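Local atomic coordinates of gluconokinase (Sinorhizobium meliloti, PDB entry 3T61), a protein that probably catalyses the ATP-dependent phosphorylation of D-gluconate to 6-phospho-D-gluconate in carbohydrate acid metabolism. Residues I58-E63 against D69-P74; G119-L124 against T143-L148; S99-L104 against L112-L117. All coordinates share one frame; numbering follows the deposited sequence.

Contact 1: residues I58-E63 against D69-P74; sequences IRKMSE and DDDRWP
Lys-60 and Asp-71 face each other from two successive helices whose backbones stay well apart, their CA atoms 9.6 Å from one another. Both CB atoms point toward the opposite helix, and the two side chains come from opposite directions to meet between them. Lys-60 has CG beside its backbone N (chi1 -77°) and is extended from there on, which carries the ammonium the full length of the chain. Its NZ lies 2.8 Å from Asp-71 OD2, in a salt bridge that is also a hydrogen bond and uses the syn lone pair of the carboxylate oxygen. The pairing is one-sided, since Asp-71 OD1 stands 3.9 Å from Lys-60 NZ. Asp-71 OD2 also accepts from the backbone N of Thr-68, just before the second helix, so two donors grip one oxygen. Glu-56 brings a like charge close to Asp-71 OD1 and makes a long, weak ion pair with Lys-60 NZ, so the ammonium probably offsets both carboxylates. With an alanine in place of Lys-60, the Asp-71 carboxylate would probably keep the Thr-68 amide but lose its ionic mate, leaving two like charges, its own and that of Glu-56, close together. Arg-59 forms a salt bridge with Glu-48 of the second subunit. The arrangement is a surface salt bridge joining helices 55-63 and 69-83 across a short loop, alongside a hydrogen bond from Asn-57 ND2 to Asp-71 O, within a P-loop kinase fold.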
# COMPACT_ATOMS: atom_id res chain seq x y z
N ILE A 58 -1.08 4.42 -1.15
CA ILE A 58 -0.32 3.21 -1.43
C ILE A 58 1.01 3.51 -2.15
O ILE A 58 2.03 2.87 -1.89
CB ILE A 58 -1.17 2.23 -2.27
CG1 ILE A 58 -2.45 1.90 -1.51
CG2 ILE A 58 -0.39 0.96 -2.55
CD1 ILE A 58 -3.43 1.03 -2.26
N ARG A 59 0.98 4.48 -3.05
CA ARG A 59 2.18 4.86 -3.78
C ARG A 59 3.22 5.38 -2.78
O ARG A 59 4.39 4.99 -2.83
CB ARG A 59 1.85 5.93 -4.82
CG ARG A 59 2.97 6.23 -5.83
CD ARG A 59 2.71 7.57 -6.50
NE ARG A 59 1.33 7.64 -6.97
CZ ARG A 59 0.53 8.68 -6.79
NH1 ARG A 59 0.97 9.76 -6.16
NH2 ARG A 59 -0.72 8.65 -7.25
N LYS A 60 2.81 6.27 -1.89
CA LYS A 60 3.74 6.81 -0.89
C LYS A 60 4.30 5.71 -0.00
O LYS A 60 5.49 5.68 0.28
CB LYS A 60 3.06 7.86 -0.01
CG LYS A 60 2.88 9.21 -0.66
CD LYS A 60 2.51 10.23 0.41
CE LYS A 60 2.40 11.63 -0.15
NZ LYS A 60 2.19 12.62 0.94
N MSE A 61 3.44 4.81 0.45
CA MSE A 61 3.87 3.71 1.32
C MSE A 61 4.84 2.82 0.55
O MSE A 61 5.83 2.33 1.09
CB MSE A 61 2.66 2.92 1.80
CG MSE A 61 1.59 3.76 2.48
SE MSE A 61 0.01 2.73 2.99
CE MSE A 61 0.45 2.44 4.89
N SER A 62 4.55 2.63 -0.74
CA SER A 62 5.39 1.82 -1.60
C SER A 62 6.81 2.39 -1.64
O SER A 62 7.79 1.65 -1.67
CB SER A 62 4.82 1.81 -3.02
OG SER A 62 5.53 0.91 -3.84
N GLU A 63 6.90 3.72 -1.62
CA GLU A 63 8.17 4.42 -1.67
C GLU A 63 8.84 4.57 -0.30
O GLU A 63 9.99 5.00 -0.21
CB GLU A 63 7.96 5.80 -2.31
CG GLU A 63 7.34 5.71 -3.70
CD GLU A 63 6.62 6.98 -4.13
OE1 GLU A 63 6.25 7.78 -3.25
OE2 GLU A 63 6.40 7.17 -5.35
N ASP A 69 -1.51 14.06 7.49
CA ASP A 69 -2.87 14.03 8.03
C ASP A 69 -3.87 14.04 6.87
O ASP A 69 -4.83 13.27 6.86
CB ASP A 69 -3.16 15.25 8.91
CG ASP A 69 -2.61 15.11 10.30
OD1 ASP A 69 -2.98 14.13 10.99
OD2 ASP A 69 -1.82 15.98 10.71
N ASP A 70 -3.64 14.93 5.90
CA ASP A 70 -4.51 15.02 4.74
C ASP A 70 -4.62 13.67 4.03
O ASP A 70 -5.72 13.26 3.66
CB ASP A 70 -4.01 16.09 3.76
CG ASP A 70 -4.10 17.51 4.33
OD1 ASP A 70 -4.70 17.70 5.41
OD2 ASP A 70 -3.59 18.45 3.68
N ASP A 71 -3.50 12.98 3.85
CA ASP A 71 -3.52 11.67 3.19
C ASP A 71 -4.40 10.67 3.93
O ASP A 71 -5.14 9.90 3.30
CB ASP A 71 -2.12 11.05 3.10
CG ASP A 71 -1.19 11.79 2.17
OD1 ASP A 71 -1.66 12.41 1.20
OD2 ASP A 71 0.04 11.72 2.41
N ARG A 72 -4.32 10.69 5.25
CA ARG A 72 -5.07 9.75 6.08
C ARG A 72 -6.58 9.92 6.19
O ARG A 72 -7.32 8.93 6.20
CB ARG A 72 -4.48 9.70 7.50
CG ARG A 72 -3.01 9.30 7.53
CD ARG A 72 -2.64 8.59 8.81
NE ARG A 72 -1.20 8.34 8.87
CZ ARG A 72 -0.30 9.24 9.23
NH1 ARG A 72 -0.68 10.47 9.59
NH2 ARG A 72 0.99 8.93 9.24
N TRP A 73 -7.05 11.16 6.28
CA TRP A 73 -8.48 11.41 6.43
C TRP A 73 -9.42 10.67 5.48
O TRP A 73 -10.41 10.10 5.93
CB TRP A 73 -8.74 12.92 6.39
CG TRP A 73 -8.45 13.50 7.72
CD1 TRP A 73 -7.53 14.45 8.02
CD2 TRP A 73 -9.04 13.10 8.97
NE1 TRP A 73 -7.49 14.67 9.37
CE2 TRP A 73 -8.41 13.86 9.98
CE3 TRP A 73 -10.03 12.18 9.32
CZ2 TRP A 73 -8.74 13.71 11.33
CZ3 TRP A 73 -10.36 12.04 10.66
CH2 TRP A 73 -9.71 12.80 11.65
N PRO A 74 -9.14 10.66 4.17
CA PRO A 74 -10.11 9.91 3.37
C PRO A 74 -10.08 8.41 3.67
O PRO A 74 -11.08 7.70 3.51
CB PRO A 74 -9.72 10.25 1.92
CG PRO A 74 -8.28 10.73 2.01
CD PRO A 74 -8.26 11.48 3.33

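Contact 2: residues G119-L124 against T143-L148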
# COMPACT_ATOMS: atom_id res chain seq x y z
N GLY A 119 4.92 -1.68 21.92
CA GLY A 119 6.22 -2.16 22.32
C GLY A 119 7.21 -1.07 21.98
O GLY A 119 6.85 -0.12 21.28
N SER A 120 8.43 -1.19 22.47
CA SER A 120 9.47 -0.20 22.20
C SER A 120 9.98 -0.42 20.80
O SER A 120 9.77 -1.47 20.20
CB SER A 120 10.63 -0.36 23.18
OG SER A 120 11.25 -1.62 23.00
N GLU A 121 10.69 0.58 20.27
CA GLU A 121 11.25 0.47 18.93
C GLU A 121 12.06 -0.81 18.77
O GLU A 121 11.93 -1.51 17.76
CB GLU A 121 12.16 1.67 18.63
CG GLU A 121 12.72 1.63 17.21
CD GLU A 121 13.65 2.77 16.90
OE1 GLU A 121 13.26 3.95 17.05
OE2 GLU A 121 14.80 2.49 16.48
N SER A 122 12.88 -1.11 19.77
CA SER A 122 13.73 -2.30 19.72
C SER A 122 12.94 -3.59 19.59
O SER A 122 13.25 -4.43 18.74
CB SER A 122 14.60 -2.37 20.98
OG SER A 122 15.28 -1.14 21.20
N VAL A 123 11.93 -3.76 20.43
CA VAL A 123 11.13 -4.97 20.40
C VAL A 123 10.36 -5.06 19.09
O VAL A 123 10.28 -6.12 18.47
CB VAL A 123 10.14 -5.03 21.58
CG1 VAL A 123 9.19 -6.20 21.41
CG2 VAL A 123 10.92 -5.19 22.88
N LEU A 124 9.77 -3.94 18.68
CA LEU A 124 9.02 -3.90 17.43
C LEU A 124 9.92 -4.30 16.26
O LEU A 124 9.57 -5.17 15.46
CB LEU A 124 8.45 -2.50 17.20
CG LEU A 124 7.28 -2.11 18.12
CD1 LEU A 124 7.07 -0.62 18.11
CD2 LEU A 124 6.03 -2.86 17.68
N THR A 143 9.34 7.27 12.85
CA THR A 143 8.32 8.23 12.49
C THR A 143 6.94 7.77 13.00
O THR A 143 6.14 8.58 13.46
CB THR A 143 8.29 8.45 10.97
OG1 THR A 143 9.50 9.11 10.58
CG2 THR A 143 7.11 9.29 10.56
N GLN A 144 6.68 6.46 12.92
CA GLN A 144 5.42 5.90 13.41
C GLN A 144 5.33 6.19 14.90
O GLN A 144 4.32 6.71 15.40
CB GLN A 144 5.40 4.38 13.24
CG GLN A 144 5.22 3.85 11.82
CD GLN A 144 3.80 4.00 11.32
OE1 GLN A 144 3.49 4.93 10.59
NE2 GLN A 144 2.94 3.08 11.71
N LEU A 145 6.40 5.86 15.61
CA LEU A 145 6.46 6.06 17.05
C LEU A 145 6.35 7.52 17.47
O LEU A 145 5.73 7.82 18.48
CB LEU A 145 7.75 5.44 17.61
CG LEU A 145 7.80 3.93 17.41
CD1 LEU A 145 9.16 3.40 17.84
CD2 LEU A 145 6.68 3.27 18.22
N GLU A 146 6.93 8.43 16.70
CA GLU A 146 6.83 9.85 17.05
C GLU A 146 5.41 10.32 16.79
O GLU A 146 4.88 11.17 17.49
CB GLU A 146 7.80 10.68 16.21
CG GLU A 146 9.25 10.26 16.32
CD GLU A 146 10.19 11.10 15.46
OE1 GLU A 146 9.91 11.26 14.25
OE2 GLU A 146 11.20 11.58 15.99
N THR A 147 4.77 9.75 15.77
CA THR A 147 3.41 10.14 15.42
C THR A 147 2.39 9.55 16.39
O THR A 147 1.34 10.15 16.63
CB THR A 147 3.08 9.70 13.97
OG1 THR A 147 4.02 10.30 13.08
CG2 THR A 147 1.67 10.13 13.59
N LEU A 148 2.70 8.38 16.95
CA LEU A 148 1.79 7.72 17.89
C LEU A 148 1.48 8.55 19.14
O LEU A 148 2.38 9.01 19.84
CB LEU A 148 2.36 6.37 18.34
CG LEU A 148 1.57 5.67 19.47
CD1 LEU A 148 0.21 5.23 18.97
CD2 LEU A 148 2.34 4.47 19.98
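Thr-143 O, on the helix that sets Leu-145 against Glu-121 and Leu-124, is gripped by two donors of one residue. Thr-147 OG1 donates to Thr-143 O at 2.8 Å, with a C=O...donor angle of 149° and tilted out of the carbonyl plane; the backbone N of Thr-147 reaches the same oxygen at 2.9 Å from the other face. The hydroxyl is tied back to its own helix; across the contact the touching groups are all carbon. Leu-145 carries that contact by dividing its two methyls between two partners. Its CD1 rests on Glu-121 CB at 3.6 Å, the two side chains crossing at about a right angle. Its other methyl, CD2, meets Leu-124 CD1 at 3.9 Å as the two leucines slide past each other in opposite directions. Glu-121 CG stands behind CB, 4.0 Å from Leu-145 CD1, while the extended chain (chi1 -178°) carries the carboxylate on to Gln-142, whose NE2 donates to OE1. Ser-120 is the N-cap of the first helix, its OG taking a weak, 3.4 Å bond from Val-123 N. Leu-141 and Val-26 add to the apolar cluster around Leu-124. This is helix-helix packing between the start of helix 121-132 and the end of helix 138-147, against Val-26 of a glycine-rich loop consistent with the Walker A P-loop of nucleotide-binding kinases.

Contact 3: residues S99-L104 against L112-L117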
# COMPACT_ATOMS: atom_id res chain seq x y z
N SER A 99 -7.12 12.51 17.22
CA SER A 99 -8.08 13.01 16.23
C SER A 99 -8.71 11.83 15.51
O SER A 99 -9.93 11.71 15.43
CB SER A 99 -7.38 13.86 15.16
OG SER A 99 -6.43 14.73 15.72
N TYR A 100 -7.87 10.95 14.98
CA TYR A 100 -8.37 9.81 14.24
C TYR A 100 -9.32 8.94 15.05
O TYR A 100 -10.39 8.57 14.57
CB TYR A 100 -7.22 8.96 13.71
CG TYR A 100 -6.10 9.72 13.02
CD1 TYR A 100 -6.26 11.05 12.60
CD2 TYR A 100 -4.89 9.09 12.74
CE1 TYR A 100 -5.24 11.72 11.93
CE2 TYR A 100 -3.86 9.76 12.07
CZ TYR A 100 -4.05 11.06 11.66
OH TYR A 100 -3.04 11.70 10.98
N ARG A 101 -8.93 8.60 16.28
CA ARG A 101 -9.77 7.73 17.11
C ARG A 101 -11.09 8.39 17.52
O ARG A 101 -12.13 7.75 17.51
CB ARG A 101 -8.98 7.29 18.37
CG ARG A 101 -7.68 6.55 18.04
CD ARG A 101 -7.00 5.97 19.29
NE ARG A 101 -6.43 6.98 20.18
CZ ARG A 101 -5.22 7.52 20.04
NH1 ARG A 101 -4.43 7.17 19.03
NH2 ARG A 101 -4.79 8.39 20.95
N ASP A 102 -11.06 9.68 17.88
CA ASP A 102 -12.30 10.36 18.25
C ASP A 102 -13.29 10.36 17.08
O ASP A 102 -14.49 10.19 17.29
CB ASP A 102 -12.03 11.80 18.71
CG ASP A 102 -11.32 11.86 20.05
OD1 ASP A 102 -11.47 10.89 20.83
OD2 ASP A 102 -10.62 12.86 20.34
N LYS A 103 -12.79 10.55 15.86
CA LYS A 103 -13.65 10.53 14.68
C LYS A 103 -14.25 9.16 14.49
O LYS A 103 -15.46 9.02 14.31
CB LYS A 103 -12.87 10.92 13.42
CG LYS A 103 -13.24 12.29 12.89
CD LYS A 103 -14.73 12.39 12.58
CE LYS A 103 -15.09 13.82 12.20
NZ LYS A 103 -16.53 14.01 11.92
N LEU A 104 -13.40 8.13 14.53
CA LEU A 104 -13.86 6.76 14.36
C LEU A 104 -14.96 6.41 15.38
O LEU A 104 -15.91 5.68 15.06
CB LEU A 104 -12.68 5.80 14.50
CG LEU A 104 -11.63 5.84 13.38
CD1 LEU A 104 -10.62 4.73 13.59
CD2 LEU A 104 -12.31 5.65 12.01
N LEU A 112 -17.57 1.71 20.28
CA LEU A 112 -16.32 1.27 19.65
C LEU A 112 -15.18 0.95 20.63
O LEU A 112 -14.83 1.78 21.48
CB LEU A 112 -15.85 2.33 18.64
CG LEU A 112 -14.60 1.99 17.82
CD1 LEU A 112 -14.90 0.78 16.95
CD2 LEU A 112 -14.17 3.20 16.97
N ALA A 113 -14.59 -0.23 20.48
CA ALA A 113 -13.47 -0.67 21.32
C ALA A 113 -12.16 -0.70 20.54
O ALA A 113 -12.11 -1.08 19.37
CB ALA A 113 -13.75 -2.06 21.89
N PHE A 114 -11.08 -0.30 21.22
CA PHE A 114 -9.75 -0.28 20.63
C PHE A 114 -8.81 -1.22 21.38
O PHE A 114 -8.80 -1.24 22.61
CB PHE A 114 -9.16 1.13 20.71
CG PHE A 114 -9.66 2.08 19.66
CD1 PHE A 114 -9.02 2.17 18.43
CD2 PHE A 114 -10.74 2.92 19.92
CE1 PHE A 114 -9.44 3.10 17.47
CE2 PHE A 114 -11.17 3.85 18.97
CZ PHE A 114 -10.52 3.94 17.74
N VAL A 115 -8.03 -2.00 20.64
CA VAL A 115 -7.02 -2.91 21.20
C VAL A 115 -5.69 -2.28 20.73
O VAL A 115 -5.38 -2.26 19.54
CB VAL A 115 -7.20 -4.35 20.65
CG1 VAL A 115 -6.01 -5.22 21.03
CG2 VAL A 115 -8.48 -4.98 21.23
N PHE A 116 -4.94 -1.71 21.68
CA PHE A 116 -3.66 -1.05 21.41
C PHE A 116 -2.45 -1.97 21.59
O PHE A 116 -2.07 -2.31 22.71
CB PHE A 116 -3.53 0.18 22.33
CG PHE A 116 -2.19 0.88 22.26
CD1 PHE A 116 -1.56 1.10 21.04
CD2 PHE A 116 -1.57 1.35 23.43
CE1 PHE A 116 -0.34 1.78 20.97
CE2 PHE A 116 -0.34 2.03 23.38
CZ PHE A 116 0.28 2.24 22.14
N LEU A 117 -1.86 -2.39 20.47
CA LEU A 117 -0.69 -3.26 20.49
C LEU A 117 0.51 -2.32 20.58
O LEU A 117 0.65 -1.44 19.75
CB LEU A 117 -0.60 -4.08 19.20
CG LEU A 117 -1.79 -4.99 18.90
CD1 LEU A 117 -1.57 -5.65 17.56
CD2 LEU A 117 -1.98 -6.03 20.04
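Phe-114 turns CG to the side of its backbone N (chi1 -80°) and sends its ring out from the strand toward the helix, where Arg-101, with CG beside its own backbone N (chi1 -58°) and the chain extended at chi2, lays its aliphatic part over one face. Arg-101 CB lies 3.7 Å from Phe-114 CZ, and Arg-101 CG is 3.9 Å from Phe-114 CE1, with CD above the rim of the ring. A bend at chi3 then turns the guanidinium off the ring; its plane stands 87° from that of the phenyl, and it is engaged instead by the carboxylate of Glu-154 and by Ala-95 O. Leu-104 comes to the ring at its edge, its CD1 4.2 Å from Phe-114 CZ. Nearer the start of the strand, Leu-112 CD2 touches the helix backbone, 3.6 Å from Leu-104 O and 3.9 Å from Leu-104 CB. Ile-79 and Leu-83 of helix 69-83 extend this buried layer past Leu-104 and Leu-112. The arrangement belongs to a beta-alpha-beta crossover, with helix 98-106 linking parallel strands 90-92 and 113-118, which flank strand 21-24 in the sheet, and packing on the central sheet of the kinase.

Overall arrangement
Along the chain the order is contact 1, contact 3, contact 2, and their centres lie 18 to 19 Å from one another. Contact 3 is the most central, on the five-stranded parallel sheet with strand order 2-3-1-4-5 that is familiar from nucleotide-monophosphate-kinase-like P-loop enzymes. It adjoins contact 1 through Tyr-100, whose OH probably hydrogen-bonds Arg-72 and lies very close to Asp-69, and whose ring meets Trp-73 edge-to-face. It adjoins contact 2 where Phe-116 touches Leu-148, and strand 113-118 leads straight into helix 121-132. Contacts 1 and 2 come within about 5 Å at their nearest atoms without touching. Contact 1 thus lies at the surface next to the second subunit, contact 2 by the probable P-loop, and contact 3 in the core.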